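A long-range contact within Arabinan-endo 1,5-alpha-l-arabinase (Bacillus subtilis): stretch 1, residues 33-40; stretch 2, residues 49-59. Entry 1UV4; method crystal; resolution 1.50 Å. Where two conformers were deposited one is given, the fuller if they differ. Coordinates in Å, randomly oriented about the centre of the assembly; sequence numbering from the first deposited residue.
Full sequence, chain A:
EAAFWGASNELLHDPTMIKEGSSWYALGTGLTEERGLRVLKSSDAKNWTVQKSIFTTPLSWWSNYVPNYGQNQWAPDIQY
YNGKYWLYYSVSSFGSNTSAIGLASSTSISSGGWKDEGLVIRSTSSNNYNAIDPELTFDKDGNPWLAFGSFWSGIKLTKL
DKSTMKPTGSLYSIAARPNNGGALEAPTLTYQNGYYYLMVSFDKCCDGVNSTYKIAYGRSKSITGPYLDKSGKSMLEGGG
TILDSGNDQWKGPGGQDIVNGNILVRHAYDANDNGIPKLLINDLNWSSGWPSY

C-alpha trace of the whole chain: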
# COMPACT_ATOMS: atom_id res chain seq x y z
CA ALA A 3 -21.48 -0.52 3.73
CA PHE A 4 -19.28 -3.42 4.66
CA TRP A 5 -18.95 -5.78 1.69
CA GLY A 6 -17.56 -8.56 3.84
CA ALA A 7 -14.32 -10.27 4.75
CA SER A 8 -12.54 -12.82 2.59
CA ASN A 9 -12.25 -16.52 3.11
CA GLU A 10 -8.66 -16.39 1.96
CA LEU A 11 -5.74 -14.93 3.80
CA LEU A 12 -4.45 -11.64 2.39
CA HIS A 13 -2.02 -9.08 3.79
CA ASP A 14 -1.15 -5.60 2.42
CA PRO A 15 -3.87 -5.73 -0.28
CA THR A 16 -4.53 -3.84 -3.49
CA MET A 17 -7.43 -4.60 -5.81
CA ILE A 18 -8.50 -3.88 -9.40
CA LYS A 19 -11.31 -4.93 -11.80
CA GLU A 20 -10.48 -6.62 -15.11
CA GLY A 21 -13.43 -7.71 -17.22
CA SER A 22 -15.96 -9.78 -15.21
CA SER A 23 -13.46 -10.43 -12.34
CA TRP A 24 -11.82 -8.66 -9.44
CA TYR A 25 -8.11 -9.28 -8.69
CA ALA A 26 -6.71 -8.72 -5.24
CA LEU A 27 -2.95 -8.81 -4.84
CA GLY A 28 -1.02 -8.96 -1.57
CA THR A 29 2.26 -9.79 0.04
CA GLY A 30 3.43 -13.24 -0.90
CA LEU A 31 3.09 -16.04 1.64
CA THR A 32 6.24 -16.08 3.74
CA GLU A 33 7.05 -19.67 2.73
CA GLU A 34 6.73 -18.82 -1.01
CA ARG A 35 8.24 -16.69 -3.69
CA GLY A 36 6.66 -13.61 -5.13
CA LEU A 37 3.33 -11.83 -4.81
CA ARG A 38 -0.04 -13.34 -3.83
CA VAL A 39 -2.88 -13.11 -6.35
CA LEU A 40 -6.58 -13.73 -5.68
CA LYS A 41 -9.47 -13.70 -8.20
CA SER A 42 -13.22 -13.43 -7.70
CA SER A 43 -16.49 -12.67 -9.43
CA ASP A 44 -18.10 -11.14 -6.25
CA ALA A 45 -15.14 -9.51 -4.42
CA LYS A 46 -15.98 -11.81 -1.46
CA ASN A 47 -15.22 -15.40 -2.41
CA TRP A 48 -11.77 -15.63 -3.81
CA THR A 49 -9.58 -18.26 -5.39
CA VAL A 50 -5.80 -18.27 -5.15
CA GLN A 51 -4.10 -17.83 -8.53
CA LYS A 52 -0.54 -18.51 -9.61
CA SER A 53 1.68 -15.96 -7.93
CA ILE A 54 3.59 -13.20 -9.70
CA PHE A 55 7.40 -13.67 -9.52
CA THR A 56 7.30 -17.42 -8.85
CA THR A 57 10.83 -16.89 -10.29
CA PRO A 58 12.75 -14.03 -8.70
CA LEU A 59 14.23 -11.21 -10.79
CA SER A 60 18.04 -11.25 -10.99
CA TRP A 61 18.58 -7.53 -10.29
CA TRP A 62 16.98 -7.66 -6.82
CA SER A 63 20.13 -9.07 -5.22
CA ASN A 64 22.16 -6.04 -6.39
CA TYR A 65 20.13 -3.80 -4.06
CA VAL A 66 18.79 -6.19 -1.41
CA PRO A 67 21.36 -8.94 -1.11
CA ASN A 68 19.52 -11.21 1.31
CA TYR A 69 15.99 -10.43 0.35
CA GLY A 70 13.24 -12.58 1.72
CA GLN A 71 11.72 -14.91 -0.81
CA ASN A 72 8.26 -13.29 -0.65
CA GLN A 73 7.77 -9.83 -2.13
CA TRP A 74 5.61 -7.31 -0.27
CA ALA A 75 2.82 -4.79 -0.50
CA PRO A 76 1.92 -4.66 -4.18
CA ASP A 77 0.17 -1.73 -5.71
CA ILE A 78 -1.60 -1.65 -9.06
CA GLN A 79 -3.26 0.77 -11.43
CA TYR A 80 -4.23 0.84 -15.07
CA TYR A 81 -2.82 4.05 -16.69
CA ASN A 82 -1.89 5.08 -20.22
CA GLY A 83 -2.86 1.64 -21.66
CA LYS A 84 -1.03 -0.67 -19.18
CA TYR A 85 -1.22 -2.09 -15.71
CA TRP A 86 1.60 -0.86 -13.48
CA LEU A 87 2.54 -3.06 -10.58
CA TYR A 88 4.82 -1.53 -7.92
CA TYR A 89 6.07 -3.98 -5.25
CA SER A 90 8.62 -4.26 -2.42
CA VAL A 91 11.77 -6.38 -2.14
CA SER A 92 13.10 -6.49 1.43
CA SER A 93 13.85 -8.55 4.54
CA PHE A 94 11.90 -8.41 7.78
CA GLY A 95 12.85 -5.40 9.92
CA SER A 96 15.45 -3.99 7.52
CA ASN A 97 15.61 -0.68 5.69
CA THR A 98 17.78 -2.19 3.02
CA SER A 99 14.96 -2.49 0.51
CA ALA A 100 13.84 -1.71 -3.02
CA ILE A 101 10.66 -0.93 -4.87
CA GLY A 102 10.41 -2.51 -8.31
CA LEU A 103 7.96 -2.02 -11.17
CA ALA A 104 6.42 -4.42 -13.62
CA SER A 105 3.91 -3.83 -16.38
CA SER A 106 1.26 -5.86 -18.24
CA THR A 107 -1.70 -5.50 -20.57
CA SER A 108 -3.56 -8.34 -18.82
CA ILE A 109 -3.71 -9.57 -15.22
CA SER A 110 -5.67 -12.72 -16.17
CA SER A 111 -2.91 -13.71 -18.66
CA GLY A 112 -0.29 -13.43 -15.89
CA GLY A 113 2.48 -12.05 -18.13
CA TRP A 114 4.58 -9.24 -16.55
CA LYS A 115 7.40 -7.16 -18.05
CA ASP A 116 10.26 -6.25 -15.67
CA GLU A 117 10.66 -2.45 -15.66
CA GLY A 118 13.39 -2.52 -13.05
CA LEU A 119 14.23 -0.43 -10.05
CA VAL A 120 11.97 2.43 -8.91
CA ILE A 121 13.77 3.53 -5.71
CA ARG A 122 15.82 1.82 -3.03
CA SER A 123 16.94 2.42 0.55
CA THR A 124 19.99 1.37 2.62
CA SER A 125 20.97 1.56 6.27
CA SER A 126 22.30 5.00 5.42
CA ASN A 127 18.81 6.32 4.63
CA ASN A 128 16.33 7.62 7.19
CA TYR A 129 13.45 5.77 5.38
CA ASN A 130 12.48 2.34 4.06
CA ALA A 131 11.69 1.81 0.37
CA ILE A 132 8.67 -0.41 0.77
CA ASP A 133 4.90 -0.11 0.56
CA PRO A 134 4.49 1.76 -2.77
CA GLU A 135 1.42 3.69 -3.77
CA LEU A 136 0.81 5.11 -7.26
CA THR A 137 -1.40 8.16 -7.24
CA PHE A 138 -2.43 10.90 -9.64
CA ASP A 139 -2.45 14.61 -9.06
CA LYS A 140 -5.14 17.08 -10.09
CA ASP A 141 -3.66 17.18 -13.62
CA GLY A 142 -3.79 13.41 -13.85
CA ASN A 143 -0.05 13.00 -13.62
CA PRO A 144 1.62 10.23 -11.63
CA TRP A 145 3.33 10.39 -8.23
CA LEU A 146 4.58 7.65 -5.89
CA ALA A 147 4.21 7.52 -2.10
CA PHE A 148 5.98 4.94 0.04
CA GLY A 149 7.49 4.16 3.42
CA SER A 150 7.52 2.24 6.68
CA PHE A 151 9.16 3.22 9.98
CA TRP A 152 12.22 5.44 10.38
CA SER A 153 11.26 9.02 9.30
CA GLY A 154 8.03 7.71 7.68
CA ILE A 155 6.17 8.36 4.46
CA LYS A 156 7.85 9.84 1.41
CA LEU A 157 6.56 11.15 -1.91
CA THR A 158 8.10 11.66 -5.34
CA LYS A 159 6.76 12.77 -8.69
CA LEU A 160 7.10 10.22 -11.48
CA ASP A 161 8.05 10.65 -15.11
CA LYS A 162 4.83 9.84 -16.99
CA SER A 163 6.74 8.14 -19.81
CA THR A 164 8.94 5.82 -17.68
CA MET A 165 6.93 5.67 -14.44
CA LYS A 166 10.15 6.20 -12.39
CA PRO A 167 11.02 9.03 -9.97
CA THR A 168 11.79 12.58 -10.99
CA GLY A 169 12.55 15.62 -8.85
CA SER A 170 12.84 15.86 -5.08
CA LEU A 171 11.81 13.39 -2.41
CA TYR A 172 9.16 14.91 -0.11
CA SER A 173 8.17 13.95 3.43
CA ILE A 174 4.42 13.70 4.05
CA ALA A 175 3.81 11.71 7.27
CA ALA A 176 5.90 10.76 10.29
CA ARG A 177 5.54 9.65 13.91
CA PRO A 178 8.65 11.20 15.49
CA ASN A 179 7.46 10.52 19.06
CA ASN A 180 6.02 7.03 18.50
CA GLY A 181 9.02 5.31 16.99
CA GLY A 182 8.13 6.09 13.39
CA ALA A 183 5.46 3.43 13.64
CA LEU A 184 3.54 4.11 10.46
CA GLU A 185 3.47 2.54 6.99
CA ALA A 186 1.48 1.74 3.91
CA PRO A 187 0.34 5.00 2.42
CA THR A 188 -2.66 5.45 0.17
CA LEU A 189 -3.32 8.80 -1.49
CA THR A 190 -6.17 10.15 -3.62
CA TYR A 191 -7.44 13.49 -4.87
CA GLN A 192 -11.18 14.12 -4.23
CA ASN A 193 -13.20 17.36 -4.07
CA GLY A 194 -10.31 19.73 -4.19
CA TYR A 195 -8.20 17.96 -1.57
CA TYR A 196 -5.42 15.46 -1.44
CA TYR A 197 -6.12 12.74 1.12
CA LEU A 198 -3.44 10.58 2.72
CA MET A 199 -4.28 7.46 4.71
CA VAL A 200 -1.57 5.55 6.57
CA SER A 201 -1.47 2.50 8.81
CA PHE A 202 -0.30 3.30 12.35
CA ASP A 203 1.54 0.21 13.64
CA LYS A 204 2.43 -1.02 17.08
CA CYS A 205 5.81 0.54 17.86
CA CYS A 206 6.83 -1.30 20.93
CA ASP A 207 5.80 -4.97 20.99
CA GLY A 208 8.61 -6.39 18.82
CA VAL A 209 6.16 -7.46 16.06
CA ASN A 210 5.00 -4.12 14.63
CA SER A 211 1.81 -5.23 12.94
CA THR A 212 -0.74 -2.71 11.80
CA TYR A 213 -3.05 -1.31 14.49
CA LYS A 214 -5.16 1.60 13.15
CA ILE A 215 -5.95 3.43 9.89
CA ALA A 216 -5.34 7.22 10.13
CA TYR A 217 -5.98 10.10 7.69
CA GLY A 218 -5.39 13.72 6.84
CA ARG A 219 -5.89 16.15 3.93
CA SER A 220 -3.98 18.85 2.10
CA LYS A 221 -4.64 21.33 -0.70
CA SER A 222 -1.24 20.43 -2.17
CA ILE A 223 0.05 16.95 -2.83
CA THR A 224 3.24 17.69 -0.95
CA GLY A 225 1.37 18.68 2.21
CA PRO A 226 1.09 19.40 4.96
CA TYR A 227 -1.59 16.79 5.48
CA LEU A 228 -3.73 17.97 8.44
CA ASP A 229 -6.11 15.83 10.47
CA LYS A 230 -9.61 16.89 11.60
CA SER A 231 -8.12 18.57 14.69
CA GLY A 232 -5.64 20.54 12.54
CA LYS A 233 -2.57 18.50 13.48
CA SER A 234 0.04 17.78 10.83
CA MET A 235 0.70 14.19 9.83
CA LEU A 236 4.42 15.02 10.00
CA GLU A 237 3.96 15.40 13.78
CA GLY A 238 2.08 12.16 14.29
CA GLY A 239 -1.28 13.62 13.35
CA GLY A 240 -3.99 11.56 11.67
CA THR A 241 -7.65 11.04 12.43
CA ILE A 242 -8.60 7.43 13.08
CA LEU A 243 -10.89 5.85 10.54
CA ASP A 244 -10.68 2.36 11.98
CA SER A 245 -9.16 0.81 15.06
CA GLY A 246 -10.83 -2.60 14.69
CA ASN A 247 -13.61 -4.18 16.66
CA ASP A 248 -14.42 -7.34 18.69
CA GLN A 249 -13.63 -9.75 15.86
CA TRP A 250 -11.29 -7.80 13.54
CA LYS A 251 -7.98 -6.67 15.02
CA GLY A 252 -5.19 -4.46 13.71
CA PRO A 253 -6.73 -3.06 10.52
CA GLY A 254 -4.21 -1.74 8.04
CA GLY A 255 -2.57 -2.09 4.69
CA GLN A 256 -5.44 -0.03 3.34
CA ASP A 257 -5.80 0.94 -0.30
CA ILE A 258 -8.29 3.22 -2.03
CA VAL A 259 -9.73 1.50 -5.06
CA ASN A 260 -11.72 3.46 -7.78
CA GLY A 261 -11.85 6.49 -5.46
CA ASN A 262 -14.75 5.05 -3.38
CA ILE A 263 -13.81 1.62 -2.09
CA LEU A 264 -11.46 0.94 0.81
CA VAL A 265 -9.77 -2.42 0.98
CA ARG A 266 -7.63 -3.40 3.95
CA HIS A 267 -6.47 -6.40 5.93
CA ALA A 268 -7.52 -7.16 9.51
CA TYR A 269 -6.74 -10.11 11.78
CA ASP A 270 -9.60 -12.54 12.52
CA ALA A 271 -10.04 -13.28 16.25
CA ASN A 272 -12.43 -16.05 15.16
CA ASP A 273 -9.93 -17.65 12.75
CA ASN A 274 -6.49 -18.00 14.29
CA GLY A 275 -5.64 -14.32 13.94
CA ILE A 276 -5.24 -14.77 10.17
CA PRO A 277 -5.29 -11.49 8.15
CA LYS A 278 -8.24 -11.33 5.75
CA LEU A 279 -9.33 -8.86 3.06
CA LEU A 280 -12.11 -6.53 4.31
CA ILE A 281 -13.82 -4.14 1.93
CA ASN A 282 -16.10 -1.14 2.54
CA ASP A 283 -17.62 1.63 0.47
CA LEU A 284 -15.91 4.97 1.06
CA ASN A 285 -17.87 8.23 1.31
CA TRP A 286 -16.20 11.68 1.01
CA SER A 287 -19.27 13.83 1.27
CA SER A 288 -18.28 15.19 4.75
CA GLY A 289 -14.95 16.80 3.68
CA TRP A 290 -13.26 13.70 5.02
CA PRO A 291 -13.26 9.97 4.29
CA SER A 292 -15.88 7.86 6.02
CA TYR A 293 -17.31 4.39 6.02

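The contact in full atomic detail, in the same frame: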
# COMPACT_ATOMS: atom_id res chain seq x y z
N GLU A 33 6.41 -18.42 3.16
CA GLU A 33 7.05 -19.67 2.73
C GLU A 33 7.07 -19.83 1.19
O GLU A 33 7.45 -20.90 0.70
CB GLU A 33 6.34 -20.87 3.38
CG GLU A 33 5.07 -21.30 2.65
CD GLU A 33 3.89 -21.67 3.55
OE1 GLU A 33 4.07 -22.43 4.53
OE2 GLU A 33 2.76 -21.19 3.26
N GLU A 34 6.71 -18.78 0.45
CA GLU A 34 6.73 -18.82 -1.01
C GLU A 34 7.40 -17.61 -1.61
O GLU A 34 7.59 -16.54 -0.96
CB GLU A 34 5.31 -18.95 -1.59
CG GLU A 34 4.63 -20.26 -1.19
CD GLU A 34 3.21 -20.46 -1.72
OE1 GLU A 34 2.64 -19.61 -2.43
OE2 GLU A 34 2.65 -21.54 -1.40
N ARG A 35 7.67 -17.77 -2.89
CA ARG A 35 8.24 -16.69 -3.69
C ARG A 35 7.17 -15.81 -4.25
O ARG A 35 6.11 -16.29 -4.62
CB ARG A 35 9.06 -17.27 -4.86
CG ARG A 35 10.26 -18.09 -4.40
CD ARG A 35 11.15 -18.52 -5.57
NE ARG A 35 12.22 -19.45 -5.18
CZ ARG A 35 12.19 -20.78 -5.34
NH1 ARG A 35 11.17 -21.39 -5.96
NH2 ARG A 35 13.20 -21.54 -4.91
N GLY A 36 7.47 -14.52 -4.36
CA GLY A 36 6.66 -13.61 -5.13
C GLY A 36 5.52 -12.92 -4.42
O GLY A 36 5.59 -12.64 -3.21
N LEU A 37 4.50 -12.61 -5.21
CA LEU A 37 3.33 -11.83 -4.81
C LEU A 37 2.09 -12.70 -4.92
O LEU A 37 1.90 -13.41 -5.92
CB LEU A 37 3.14 -10.61 -5.69
CG LEU A 37 4.26 -9.62 -5.58
CD1 LEU A 37 4.20 -8.64 -6.76
CD2 LEU A 37 4.20 -8.91 -4.25
N ARG A 38 1.22 -12.59 -3.92
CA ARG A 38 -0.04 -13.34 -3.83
C ARG A 38 -1.11 -12.70 -4.68
O ARG A 38 -1.29 -11.46 -4.67
CB ARG A 38 -0.47 -13.36 -2.40
CG ARG A 38 -1.74 -14.16 -2.09
CD ARG A 38 -1.81 -14.61 -0.68
NE ARG A 38 -3.06 -15.16 -0.17
CZ ARG A 38 -3.39 -16.43 -0.17
NH1 ARG A 38 -2.61 -17.33 -0.75
NH2 ARG A 38 -4.50 -16.80 0.43
N VAL A 39 -1.82 -13.55 -5.43
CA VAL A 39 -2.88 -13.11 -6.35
C VAL A 39 -4.16 -13.91 -6.09
O VAL A 39 -4.15 -15.14 -6.10
CB VAL A 39 -2.49 -13.31 -7.84
CG1 VAL A 39 -3.61 -12.84 -8.74
CG2 VAL A 39 -1.15 -12.58 -8.16
N LEU A 40 -5.25 -13.18 -5.86
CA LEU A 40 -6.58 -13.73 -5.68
C LEU A 40 -7.52 -13.21 -6.78
O LEU A 40 -7.37 -12.11 -7.24
CB LEU A 40 -7.16 -13.31 -4.33
CG LEU A 40 -6.35 -13.61 -3.06
CD1 LEU A 40 -7.24 -13.20 -1.87
CD2 LEU A 40 -6.01 -15.05 -2.96
N THR A 49 -10.39 -17.10 -5.11
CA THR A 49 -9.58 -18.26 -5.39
C THR A 49 -8.16 -17.78 -5.55
O THR A 49 -7.91 -16.73 -6.13
CB THR A 49 -10.10 -18.97 -6.66
OG1 THR A 49 -9.73 -18.21 -7.81
CG2 THR A 49 -11.61 -19.08 -6.68
N VAL A 50 -7.22 -18.59 -5.09
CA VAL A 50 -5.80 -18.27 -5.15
C VAL A 50 -5.29 -18.62 -6.55
O VAL A 50 -5.45 -19.73 -7.01
CB VAL A 50 -5.02 -19.10 -4.12
CG1 VAL A 50 -3.51 -18.80 -4.23
CG2 VAL A 50 -5.52 -18.81 -2.72
N GLN A 51 -4.68 -17.65 -7.20
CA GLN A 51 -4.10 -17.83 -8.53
C GLN A 51 -2.61 -18.07 -8.43
O GLN A 51 -2.00 -17.87 -7.37
CB GLN A 51 -4.32 -16.54 -9.33
CG GLN A 51 -5.78 -16.06 -9.38
CD GLN A 51 -6.72 -17.12 -9.95
OE1 GLN A 51 -7.50 -17.73 -9.20
NE2 GLN A 51 -6.66 -17.34 -11.25
N LYS A 52 -1.99 -18.48 -9.54
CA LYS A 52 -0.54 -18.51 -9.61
C LYS A 52 0.03 -17.16 -9.22
O LYS A 52 -0.41 -16.13 -9.68
CB LYS A 52 -0.00 -18.93 -10.98
CG LYS A 52 1.49 -19.37 -10.90
CD LYS A 52 1.95 -20.16 -12.11
CE LYS A 52 3.38 -20.63 -11.97
NZ LYS A 52 3.78 -21.38 -13.21
N SER A 53 1.04 -17.18 -8.39
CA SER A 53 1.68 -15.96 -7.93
C SER A 53 2.44 -15.28 -9.04
O SER A 53 2.79 -15.92 -10.02
CB SER A 53 2.65 -16.27 -6.79
OG SER A 53 1.94 -16.74 -5.65
N ILE A 54 2.71 -14.00 -8.87
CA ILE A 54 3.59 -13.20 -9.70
C ILE A 54 4.99 -13.36 -9.11
O ILE A 54 5.12 -13.37 -7.91
CB ILE A 54 3.09 -11.74 -9.77
CG1 ILE A 54 1.73 -11.71 -10.49
CG2 ILE A 54 4.10 -10.90 -10.52
CD1 ILE A 54 1.00 -10.40 -10.39
N PHE A 55 6.02 -13.48 -9.96
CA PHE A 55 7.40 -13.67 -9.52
C PHE A 55 7.54 -15.02 -8.79
O PHE A 55 8.27 -15.11 -7.81
CB PHE A 55 7.94 -12.53 -8.69
CG PHE A 55 7.81 -11.15 -9.33
CD1 PHE A 55 8.09 -10.94 -10.67
CD2 PHE A 55 7.38 -10.06 -8.58
CE1 PHE A 55 7.94 -9.69 -11.24
CE2 PHE A 55 7.23 -8.84 -9.17
CZ PHE A 55 7.52 -8.64 -10.48
N THR A 56 6.94 -16.08 -9.32
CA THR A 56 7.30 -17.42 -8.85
C THR A 56 8.80 -17.66 -9.11
O THR A 56 9.42 -18.46 -8.42
CB THR A 56 6.46 -18.53 -9.52
OG1 THR A 56 6.49 -18.43 -10.95
CG2 THR A 56 5.01 -18.41 -9.07
N THR A 57 9.39 -16.94 -10.07
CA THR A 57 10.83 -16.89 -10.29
C THR A 57 11.30 -15.51 -9.92
O THR A 57 10.74 -14.53 -10.42
CB THR A 57 11.19 -17.19 -11.74
OG1 THR A 57 10.72 -18.49 -12.06
CG2 THR A 57 12.70 -17.21 -11.96
N PRO A 58 12.29 -15.36 -9.05
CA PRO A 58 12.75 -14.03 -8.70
C PRO A 58 13.48 -13.33 -9.86
O PRO A 58 13.98 -13.97 -10.74
CB PRO A 58 13.73 -14.29 -7.52
CG PRO A 58 14.12 -15.64 -7.65
CD PRO A 58 13.07 -16.41 -8.38
N LEU A 59 13.52 -12.01 -9.80
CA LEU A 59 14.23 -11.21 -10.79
C LEU A 59 15.69 -11.06 -10.37
O LEU A 59 15.96 -10.84 -9.18
CB LEU A 59 13.57 -9.85 -10.94
CG LEU A 59 12.12 -9.92 -11.46
CD1 LEU A 59 11.54 -8.52 -11.55
CD2 LEU A 59 11.99 -10.69 -12.72
O HOH W 1 3.40 -17.47 -3.63
O HOH W 2 8.50 -20.44 -6.90
O HOH W 3 -0.87 -16.37 -5.36

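Two neighbouring strands run antiparallel but splayed, at 138° between their directions, and 678 Å² of surface is buried between the stretches. Leu 37 and Ile 54 form a hydrogen-bonded pair. Leu 37 N donates to Ile 54 O at 2.9 Å, and Ile 54 N donates back to Leu 37 O at 3.1 Å. Further along, Gln 51 N donates to Val 39 O at 2.8 Å.

Between these points the register slips, and water fills the gap. One water accepts from Val 39 N at 3.0 Å and donates to Gln 51 O at 2.8 Å. It also bonds Ser 53 OG, 2.8 Å away. The small side chain of Ser 53 packs against the backbone, with its CB 3.1 Å from Leu 37 O. Its hydroxyl also meets a second water, 2.6 Å from Ser 53 OG, which donates to Glu 34 OE1 at 2.6 Å and to Arg 35 O at 3.1 Å.

Leu 37, Val 39 and Ile 54 share one face of the sheet. All three are buried, and their branched apolar side chains fill the space together without needing a polar partner. Val 39 is the most covered residue of the contact. Its two methyls touch different neighbours: CG2 sits 3.8 Å from Ile 54 CD1, while CG1 lies 3.8 Å from Gln 51 CB. Leu 37 packs beside Ile 54, CB to CB 4.2 Å, and its CD1 lies 3.9 Å from Phe 55 CE2. On the other face, Leu 40 CD2 meets Val 50 CG2 at 3.8 Å.

Gly 36 fits where the chains come close. Its CA is 3.2 Å from Ile 54 O, a CA-H...O contact. A CB here would clash with Ile 54 O and Phe 55 O, and the backbone angles themselves call for glycine.

At the exposed end, the extended Arg 35 lies over the turn. Its CD is 3.3 Å from Thr 56 O and 4.0 Å from Pro 58 CD. A water links Arg 35 NH1, at 3.0 Å, to Thr 56 O, at 2.7 Å.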